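Local coordinates for protein serine protease (Nocardiopsis alba, PDB 2OUA) that probably acts as a secreted serine endopeptidase of the chymotrypsin-like S1 family, represented here by its mature protease domain, at residues 21-26 with 62-67; 49-54 with 66-71; 129-134 with 171-176. One frame throughout, in Å; residues are numbered along the deposited sequence.

In the fold
From the N terminus, the chain runs through strand 14-22, and contact 1 closes when strand 62-69 brings Phe64 and Arg66 back to its end and the following turn. Contact 2 opens within that interval, at strand 48-56, and closes just beyond it on the continuation of strand 62-69, so the two loops overlap and share Arg66 and Gly67. Phe64 also pairs through its backbone with Glu53 and Arg54, joining both contacts in one curled sheet. Contact 3 follows in series, pairing strand 131-134 with strand 167-174 in the C-terminal barrel. Ala62 meets Gln173 across the divide between the barrels, whereas contacts 2 and 3 lie on opposite sides of the molecule.

Contact 1: 21-26 with 62-67; sequences ATNASG and AAFVRG
The end of strand 14-22 and the turn residue Asn23 pass strand 62-69 without pairing with it: the CA atoms of Ala21 and Phe64 stay 8.5 Å apart, and the gap is bridged by the Phe64 side chain. CG of Phe64 is anti to its backbone N (chi1 176°), which starts the ring toward residues 21-23. The carbonyl oxygen of Ala21 then meets the ring at its edge, close to the ring plane, with Ala21 O 3.7 Å from Phe64 CE1. On the same ring Asn23 approaches obliquely, its CB 3.8 Å from Phe64 CE2, and its side chain crosses that of Phe64 at about a right angle with amide and ring planes 50° apart. Ala21 CB adds a looser apolar touch to CE1.

Beyond the ring, the amide of Asn23 lies beside the aliphatic part of Arg66, with Asn23 ND2 4.1 Å from Arg66 CD. The amide is held mainly through ND2, which donates to Gln27 OE1 and to Glu53 OE2; Asn23 OD1 takes only a weak, bent bond of 2.9 Å from Ser25 N, as in an Asx turn. Gln27 OE1 also receives a weak bond from Arg66 NE, so one acceptor serves both side chains. The chain itself reverses in a type I turn, closed by Gly26 N donating to Asn23 O at 2.8 Å. Val31 and Leu184 also pack on Phe64.

Strand 28-32 is the hydrogen-bonding neighbour of both strands, so this buried contact joins next-but-one members of the curled antiparallel sheet, as in the N-terminal barrel of chymotrypsin-like proteases, with the Phe64 ring packed between them.

Contact 2: 49-54 with 66-71; sequences RGVFER and RGTSNF
A classic beta bulge, in which Thr68 and Ser69 both face Arg49, marks the open end of the antiparallel hairpin made by strands 48-56 and 62-69. Arg49 O is held by two backbone donors arriving from the same face of its carbonyl plane: Thr68 N at 2.7 Å and Ser69 N, more distantly, at 3.2 Å. In return Arg49 N donates to Ser69 O over 2.9 Å. The register then shifts by one residue, and beyond it Val51 and Arg66 form a hydrogen-bonded pair, Val51 N to Arg66 O being 2.9 Å and Arg66 N to Val51 O similar.

Between these pairs sits the non-hydrogen-bonded pair Gly50 and Gly67, with their CA atoms 4.0 Å apart; the two bare glycines leave this face of the sheet to the Phe71 ring. That ring folds back beneath this spot: Gly67 CA lies over the centre of one ring face, 3.3 Å above its plane, and the CE1 corner approaches the Arg49 carbonyl obliquely. Ile45 of strand 42-45 also touches this ring.

Val51, Arg49 and Ser69 project from the other face of the sheet. There Ser69 OG, placed between its backbone N and carbonyl carbon (chi1 68°), packs against Arg49 CB and CG, while the Arg49 guanidinium leads away to Gly46 O. The corner at 53 and 54 is a second classic bulge, facing Phe64. From it the Glu53 chain extends past Arg66 without a salt bridge, the carboxylate and guanidinium planes being almost perpendicular at 83°; Glu53 OE2 stands 3.5 Å from Arg66 CB. Val51 and Thr68 cross at about a right angle, the methyl groups Val51 CG1 and Thr68 CG2 meeting at 4.0 Å.

Contact 3: 129-134 with 171-176; sequences HSLTRT and FYQEVN
Thr132 touches both Tyr172 and Glu174. Its hydroxyl OG1 donates a short hydrogen bond to Glu174 OE2, 2.5 Å away, met on the anti side of the carboxylate and 18° out of its plane. Its CB rests over one face of the Tyr172 ring, 3.7 Å from the centroid, a CH-pi contact displaced toward the rim; the two side chains lie side by side and point the same way. Tyr172 CG lies between its own backbone N and carbonyl carbon (chi1 68°), which starts the ring on its course beside Thr132. At the edge of the same ring, Thr134 CG2 comes within 3.5 Å of Tyr172 CE2.

Phe171 occupies the other face of the sheet. Arg133 crosses it obliquely with its aliphatic chain, Arg133 CB being 3.5 Å from Phe171 CE2, and Leu131 CD1 packs on Phe171 CB.

A reciprocal backbone pair sets this register: Thr132 N to Tyr172 O is 3.0 Å and Tyr172 N to Thr132 O is 2.9 Å. At Ser130 the pairing gives way to water 2, which donates to Ser130 O at 2.7 Å and accepts from Glu174 N at 2.9 Å. Further out, Arg117 NE forms a salt bridge with Glu174 OE2, giving that oxygen a second partner and probably favouring its charged form. Gln173 NE2 holds Glu174 O, and Gln173 OE1 accepts from the backbone N of Asp61, a predicted charge-relay residue.

Strands 131-134 and 171-174 run antiparallel within the six-stranded C-terminal barrel, the axes of these short segments 143° apart in their N-to-C directions. Strand 108-116 flanks 131-134 on its other edge, strand 152-160 flanks 167-174, and helix 176-181 begins at Asn176, where the second segment ends.

Contact 1: 21-26 with 62-67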
loop_
_atom_site.group_PDB
_atom_site.type_symbol
_atom_site.label_atom_id
_atom_site.label_comp_id
_atom_site.label_asym_id
_atom_site.label_seq_id
_atom_site.Cartn_x
_atom_site.Cartn_y
_atom_site.Cartn_z
ATOM N N ALA A 21 8.717 1.175 -6.221
ATOM C CA ALA A 21 8.537 0.997 -7.658
ATOM C C ALA A 21 9.175 2.157 -8.422
ATOM O O ALA A 21 9.457 3.206 -7.850
ATOM C CB ALA A 21 7.045 0.911 -7.997
ATOM N N THR A 22 9.404 1.956 -9.717
ATOM C CA THR A 22 9.986 2.989 -10.562
ATOM C C THR A 22 8.967 3.331 -11.647
ATOM O O THR A 22 8.203 2.463 -12.069
ATOM C CB THR A 22 11.297 2.501 -11.229
ATOM O OG1 THR A 22 11.028 1.342 -12.030
ATOM C CG2 THR A 22 12.324 2.132 -10.173
ATOM N N ASN A 23 8.929 4.585 -12.088
ATOM C CA ASN A 23 7.980 4.954 -13.134
ATOM C C ASN A 23 8.600 4.756 -14.513
ATOM O O ASN A 23 9.738 4.296 -14.627
ATOM C CB ASN A 23 7.500 6.404 -12.970
ATOM C CG ASN A 23 8.621 7.419 -13.092
ATOM O OD1 ASN A 23 9.675 7.136 -13.664
ATOM N ND2 ASN A 23 8.388 8.619 -12.570
ATOM N N ALA A 24 7.848 5.100 -15.554
ATOM C CA ALA A 24 8.302 4.939 -16.931
ATOM C C ALA A 24 9.629 5.632 -17.241
ATOM O O ALA A 24 10.357 5.206 -18.137
ATOM C CB ALA A 24 7.223 5.429 -17.893
ATOM N N SER A 25 9.943 6.696 -16.508
ATOM C CA SER A 25 11.194 7.420 -16.723
ATOM C C SER A 25 12.338 6.843 -15.894
ATOM O O SER A 25 13.453 7.365 -15.911
ATOM C CB SER A 25 11.019 8.904 -16.381
ATOM O OG SER A 25 10.181 9.553 -17.322
ATOM N N GLY A 26 12.056 5.766 -15.166
ATOM C CA GLY A 26 13.080 5.143 -14.346
ATOM C C GLY A 26 13.307 5.868 -13.034
ATOM O O GLY A 26 14.322 5.670 -12.365
ATOM N N ALA A 62 -5.763 4.587 -5.346
ATOM C CA ALA A 62 -4.403 4.297 -5.765
ATOM C C ALA A 62 -3.558 5.541 -5.973
ATOM O O ALA A 62 -4.063 6.613 -6.305
ATOM C CB ALA A 62 -4.446 3.489 -7.054
ATOM N N ALA A 63 -2.254 5.391 -5.789
ATOM C CA ALA A 63 -1.364 6.520 -5.968
ATOM C C ALA A 63 0.082 6.080 -6.131
ATOM O O ALA A 63 0.464 4.975 -5.731
ATOM C CB ALA A 63 -1.482 7.463 -4.776
ATOM N N PHE A 64 0.871 6.948 -6.750
ATOM C CA PHE A 64 2.294 6.692 -6.932
ATOM C C PHE A 64 3.013 7.949 -6.490
ATOM O O PHE A 64 2.738 9.044 -6.991
ATOM C CB PHE A 64 2.655 6.408 -8.392
ATOM C CG PHE A 64 4.144 6.245 -8.617
ATOM C CD1 PHE A 64 4.826 5.146 -8.092
ATOM C CD2 PHE A 64 4.871 7.217 -9.306
ATOM C CE1 PHE A 64 6.211 5.019 -8.247
ATOM C CE2 PHE A 64 6.256 7.101 -9.466
ATOM C CZ PHE A 64 6.928 6.000 -8.936
ATOM N N VAL A 65 3.914 7.789 -5.532
ATOM C CA VAL A 65 4.699 8.901 -5.025
ATOM C C VAL A 65 6.073 8.801 -5.671
ATOM O O VAL A 65 6.731 7.767 -5.576
ATOM C CB VAL A 65 4.859 8.822 -3.494
ATOM C CG1 VAL A 65 5.853 9.873 -3.016
ATOM C CG2 VAL A 65 3.505 9.036 -2.824
ATOM N N ARG A 66 6.492 9.873 -6.338
ATOM C CA ARG A 66 7.795 9.915 -6.996
ATOM C C ARG A 66 8.801 10.597 -6.074
ATOM O O ARG A 66 8.536 11.677 -5.545
ATOM C CB ARG A 66 7.688 10.683 -8.317
ATOM C CG ARG A 66 9.018 11.176 -8.870
ATOM C CD ARG A 66 8.815 11.914 -10.183
ATOM N NE ARG A 66 10.024 12.604 -10.622
ATOM C CZ ARG A 66 10.455 13.758 -10.118
ATOM N NH1 ARG A 66 9.772 14.358 -9.153
ATOM N NH2 ARG A 66 11.567 14.309 -10.582
ATOM N N GLY A 67 9.945 9.958 -5.875
ATOM C CA GLY A 67 10.957 10.542 -5.014
ATOM C C GLY A 67 11.642 11.710 -5.695
ATOM O O GLY A 67 11.966 11.635 -6.879
#

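Contact 2: 49-54 with 66-71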
loop_
_atom_site.group_PDB
_atom_site.type_symbol
_atom_site.label_atom_id
_atom_site.label_comp_id
_atom_site.label_asym_id
_atom_site.label_seq_id
_atom_site.Cartn_x
_atom_site.Cartn_y
_atom_site.Cartn_z
ATOM N N ARG A 49 12.356 12.766 0.327
ATOM C CA ARG A 49 11.276 13.675 -0.045
ATOM C C ARG A 49 10.661 13.217 -1.361
ATOM O O ARG A 49 11.365 12.767 -2.265
ATOM C CB ARG A 49 11.810 15.103 -0.199
ATOM C CG ARG A 49 12.422 15.687 1.067
ATOM C CD ARG A 49 11.362 16.027 2.105
ATOM N NE ARG A 49 11.947 16.576 3.327
ATOM C CZ ARG A 49 12.509 15.845 4.288
ATOM N NH1 ARG A 49 12.563 14.523 4.184
ATOM N NH2 ARG A 49 13.022 16.442 5.358
ATOM N N GLY A 50 9.345 13.336 -1.470
ATOM C CA GLY A 50 8.678 12.918 -2.686
ATOM C C GLY A 50 7.410 13.700 -2.930
ATOM O O GLY A 50 7.054 14.582 -2.146
ATOM N N VAL A 51 6.721 13.366 -4.014
ATOM C CA VAL A 51 5.483 14.043 -4.370
ATOM C C VAL A 51 4.522 13.067 -5.031
ATOM O O VAL A 51 4.943 12.180 -5.776
ATOM C CB VAL A 51 5.765 15.208 -5.346
ATOM C CG1 VAL A 51 6.463 14.677 -6.589
ATOM C CG2 VAL A 51 4.468 15.905 -5.728
ATOM N N PHE A 52 3.232 13.217 -4.747
ATOM C CA PHE A 52 2.230 12.355 -5.360
ATOM C C PHE A 52 2.173 12.709 -6.844
ATOM O O PHE A 52 1.688 13.781 -7.219
ATOM C CB PHE A 52 0.851 12.571 -4.718
ATOM C CG PHE A 52 0.642 11.795 -3.445
ATOM C CD1 PHE A 52 1.251 12.186 -2.259
ATOM C CD2 PHE A 52 -0.155 10.649 -3.444
ATOM C CE1 PHE A 52 1.076 11.448 -1.084
ATOM C CE2 PHE A 52 -0.337 9.903 -2.272
ATOM C CZ PHE A 52 0.281 10.303 -1.091
ATOM N N GLU A 53 2.692 11.813 -7.677
ATOM C CA GLU A 53 2.709 12.016 -9.126
ATOM C C GLU A 53 1.377 11.598 -9.728
ATOM O O GLU A 53 0.866 12.237 -10.646
ATOM C CB GLU A 53 3.839 11.201 -9.763
ATOM C CG GLU A 53 3.858 11.272 -11.285
ATOM C CD GLU A 53 4.998 10.482 -11.909
ATOM O OE1 GLU A 53 5.059 10.420 -13.156
ATOM O OE2 GLU A 53 5.831 9.927 -11.164
ATOM N N ARG A 54 0.821 10.515 -9.197
ATOM C CA ARG A 54 -0.457 9.995 -9.652
ATOM C C ARG A 54 -1.312 9.736 -8.419
ATOM O O ARG A 54 -0.794 9.326 -7.377
ATOM C CB ARG A 54 -0.258 8.674 -10.401
ATOM C CG ARG A 54 0.598 8.763 -11.650
ATOM C CD ARG A 54 -0.238 9.069 -12.878
ATOM N NE ARG A 54 0.504 8.795 -14.104
ATOM C CZ ARG A 54 -0.061 8.589 -15.289
ATOM N NH1 ARG A 54 -1.381 8.624 -15.410
ATOM N NH2 ARG A 54 0.694 8.335 -16.349
ATOM N N ARG A 66 6.492 9.873 -6.338
ATOM C CA ARG A 66 7.795 9.915 -6.996
ATOM C C ARG A 66 8.801 10.597 -6.074
ATOM O O ARG A 66 8.536 11.677 -5.545
ATOM C CB ARG A 66 7.688 10.683 -8.317
ATOM C CG ARG A 66 9.018 11.176 -8.870
ATOM C CD ARG A 66 8.815 11.914 -10.183
ATOM N NE ARG A 66 10.024 12.604 -10.622
ATOM C CZ ARG A 66 10.455 13.758 -10.118
ATOM N NH1 ARG A 66 9.772 14.358 -9.153
ATOM N NH2 ARG A 66 11.567 14.309 -10.582
ATOM N N GLY A 67 9.945 9.958 -5.875
ATOM C CA GLY A 67 10.957 10.542 -5.014
ATOM C C GLY A 67 11.642 11.710 -5.695
ATOM O O GLY A 67 11.966 11.635 -6.879
ATOM N N THR A 68 11.849 12.794 -4.958
ATOM C CA THR A 68 12.521 13.964 -5.506
ATOM C C THR A 68 13.912 14.068 -4.885
ATOM O O THR A 68 14.810 14.703 -5.443
ATOM C CB THR A 68 11.725 15.259 -5.240
ATOM O OG1 THR A 68 11.451 15.380 -3.842
ATOM C CG2 THR A 68 10.409 15.241 -6.017
ATOM N N SER A 69 14.086 13.438 -3.725
ATOM C CA SER A 69 15.384 13.439 -3.065
ATOM C C SER A 69 15.530 12.317 -2.040
ATOM O O SER A 69 14.617 12.038 -1.260
ATOM C CB SER A 69 15.655 14.790 -2.390
ATOM O OG SER A 69 14.796 15.007 -1.288
ATOM N N ASN A 70 16.692 11.673 -2.074
ATOM C CA ASN A 70 17.032 10.593 -1.158
ATOM C C ASN A 70 16.070 9.413 -1.071
ATOM O O ASN A 70 15.665 9.008 0.018
ATOM C CB ASN A 70 17.268 11.162 0.239
ATOM C CG ASN A 70 18.376 12.191 0.258
ATOM O OD1 ASN A 70 19.422 11.998 -0.359
ATOM N ND2 ASN A 70 18.157 13.290 0.971
ATOM N N PHE A 71 15.709 8.859 -2.221
ATOM C CA PHE A 71 14.841 7.690 -2.259
ATOM C C PHE A 71 15.693 6.504 -2.701
ATOM O O PHE A 71 16.191 6.484 -3.824
ATOM C CB PHE A 71 13.696 7.890 -3.258
ATOM C CG PHE A 71 12.395 8.321 -2.630
ATOM C CD1 PHE A 71 12.370 9.292 -1.635
ATOM C CD2 PHE A 71 11.191 7.777 -3.065
ATOM C CE1 PHE A 71 11.160 9.719 -1.086
ATOM C CE2 PHE A 71 9.976 8.198 -2.521
ATOM C CZ PHE A 71 9.960 9.169 -1.532
#

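Contact 3: 129-134 with 171-176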
loop_
_atom_site.group_PDB
_atom_site.type_symbol
_atom_site.label_atom_id
_atom_site.label_comp_id
_atom_site.label_asym_id
_atom_site.label_seq_id
_atom_site.Cartn_x
_atom_site.Cartn_y
_atom_site.Cartn_z
ATOM N N HIS A 129 -14.504 1.257 -5.832
ATOM C CA HIS A 129 -14.805 -0.071 -6.357
ATOM C C HIS A 129 -13.562 -0.890 -6.684
ATOM O O HIS A 129 -12.430 -0.413 -6.538
ATOM C CB HIS A 129 -15.663 0.069 -7.613
ATOM C CG HIS A 129 -15.008 0.868 -8.695
ATOM N ND1 HIS A 129 -14.001 0.362 -9.488
ATOM C CD2 HIS A 129 -15.199 2.148 -9.097
ATOM C CE1 HIS A 129 -13.598 1.295 -10.331
ATOM N NE2 HIS A 129 -14.309 2.386 -10.117
ATOM N N SER A 130 -13.790 -2.128 -7.119
ATOM C CA SER A 130 -12.726 -3.061 -7.501
ATOM C C SER A 130 -11.785 -3.476 -6.375
ATOM O O SER A 130 -10.729 -4.056 -6.635
ATOM C CB SER A 130 -11.897 -2.476 -8.645
ATOM O OG SER A 130 -12.700 -2.222 -9.777
ATOM N N LEU A 131 -12.166 -3.203 -5.132
ATOM C CA LEU A 131 -11.319 -3.554 -3.999
ATOM C C LEU A 131 -11.396 -5.026 -3.627
ATOM O O LEU A 131 -12.326 -5.735 -4.011
ATOM C CB LEU A 131 -11.681 -2.705 -2.780
ATOM C CG LEU A 131 -11.554 -1.190 -2.951
ATOM C CD1 LEU A 131 -11.877 -0.518 -1.630
ATOM C CD2 LEU A 131 -10.140 -0.823 -3.409
ATOM N N THR A 132 -10.400 -5.474 -2.872
ATOM C CA THR A 132 -10.339 -6.849 -2.425
ATOM C C THR A 132 -10.495 -6.879 -0.910
ATOM O O THR A 132 -9.783 -6.180 -0.187
ATOM C CB THR A 132 -9.002 -7.485 -2.836
ATOM O OG1 THR A 132 -8.912 -7.495 -4.268
ATOM C CG2 THR A 132 -8.895 -8.909 -2.299
ATOM N N ARG A 133 -11.438 -7.685 -0.440
ATOM C CA ARG A 133 -11.715 -7.805 0.986
ATOM C C ARG A 133 -10.878 -8.889 1.651
ATOM O O ARG A 133 -10.671 -9.958 1.077
ATOM C CB ARG A 133 -13.199 -8.102 1.201
ATOM C CG ARG A 133 -13.609 -8.259 2.653
ATOM C CD ARG A 133 -15.125 -8.333 2.774
ATOM N NE ARG A 133 -15.680 -9.523 2.137
ATOM C CZ ARG A 133 -15.926 -10.664 2.771
ATOM N NH1 ARG A 133 -15.667 -10.771 4.068
ATOM N NH2 ARG A 133 -16.429 -11.701 2.111
ATOM N N THR A 134 -10.399 -8.603 2.858
ATOM C CA THR A 134 -9.601 -9.566 3.616
ATOM C C THR A 134 -10.049 -9.544 5.076
ATOM O O THR A 134 -10.736 -8.617 5.510
ATOM C CB THR A 134 -8.093 -9.239 3.583
ATOM O OG1 THR A 134 -7.827 -8.139 4.459
ATOM C CG2 THR A 134 -7.650 -8.879 2.169
ATOM N N PHE A 171 -9.918 -3.728 3.319
ATOM C CA PHE A 171 -9.946 -3.829 1.869
ATOM C C PHE A 171 -8.675 -3.213 1.303
ATOM O O PHE A 171 -8.119 -2.279 1.878
ATOM C CB PHE A 171 -11.148 -3.070 1.292
ATOM C CG PHE A 171 -12.481 -3.568 1.776
ATOM C CD1 PHE A 171 -12.962 -3.204 3.030
ATOM C CD2 PHE A 171 -13.254 -4.407 0.976
ATOM C CE1 PHE A 171 -14.200 -3.667 3.486
ATOM C CE2 PHE A 171 -14.495 -4.879 1.419
ATOM C CZ PHE A 171 -14.967 -4.507 2.678
ATOM N N TYR A 172 -8.217 -3.729 0.172
ATOM C CA TYR A 172 -7.031 -3.166 -0.448
ATOM C C TYR A 172 -7.215 -2.936 -1.937
ATOM O O TYR A 172 -8.037 -3.588 -2.592
ATOM C CB TYR A 172 -5.801 -4.049 -0.179
ATOM C CG TYR A 172 -5.771 -5.425 -0.825
ATOM C CD1 TYR A 172 -5.518 -5.578 -2.193
ATOM C CD2 TYR A 172 -5.904 -6.575 -0.047
ATOM C CE1 TYR A 172 -5.387 -6.853 -2.765
ATOM C CE2 TYR A 172 -5.773 -7.844 -0.603
ATOM C CZ TYR A 172 -5.514 -7.979 -1.959
ATOM O OH TYR A 172 -5.359 -9.240 -2.489
ATOM N N GLN A 173 -6.470 -1.961 -2.450
ATOM C CA GLN A 173 -6.474 -1.614 -3.862
ATOM C C GLN A 173 -5.445 -2.538 -4.511
ATOM O O GLN A 173 -4.287 -2.575 -4.087
ATOM C CB GLN A 173 -6.053 -0.149 -4.032
ATOM C CG GLN A 173 -5.450 0.210 -5.388
ATOM C CD GLN A 173 -6.479 0.277 -6.497
ATOM O OE1 GLN A 173 -7.472 0.997 -6.393
ATOM N NE2 GLN A 173 -6.239 -0.466 -7.578
ATOM N N GLU A 174 -5.866 -3.295 -5.519
ATOM C CA GLU A 174 -4.968 -4.220 -6.203
ATOM C C GLU A 174 -3.768 -3.474 -6.768
ATOM O O GLU A 174 -3.906 -2.360 -7.284
ATOM C CB GLU A 174 -5.705 -4.941 -7.335
ATOM C CG GLU A 174 -6.756 -5.953 -6.875
ATOM C CD GLU A 174 -6.156 -7.251 -6.355
ATOM O OE1 GLU A 174 -4.968 -7.525 -6.637
ATOM O OE2 GLU A 174 -6.883 -8.013 -5.678
ATOM N N VAL A 175 -2.595 -4.094 -6.688
ATOM C CA VAL A 175 -1.384 -3.445 -7.173
ATOM C C VAL A 175 -1.198 -3.499 -8.690
ATOM O O VAL A 175 -0.754 -2.525 -9.295
ATOM C CB VAL A 175 -0.121 -4.037 -6.488
ATOM C CG1 VAL A 175 0.147 -5.451 -6.998
ATOM C CG2 VAL A 175 1.082 -3.128 -6.743
ATOM N N ASN A 176 -1.546 -4.618 -9.313
ATOM C CA ASN A 176 -1.353 -4.739 -10.755
ATOM C C ASN A 176 -2.035 -3.667 -11.592
ATOM O O ASN A 176 -1.463 -3.193 -12.573
ATOM C CB ASN A 176 -1.746 -6.137 -11.235
ATOM C CG ASN A 176 -0.704 -7.175 -10.866
ATOM O OD1 ASN A 176 0.460 -6.836 -10.652
ATOM N ND2 ASN A 176 -1.105 -8.442 -10.802
HETATM O O HOH W 1 -10.002 0.364 -7.548
HETATM O O HOH W 2 -8.358 -2.842 -6.865
#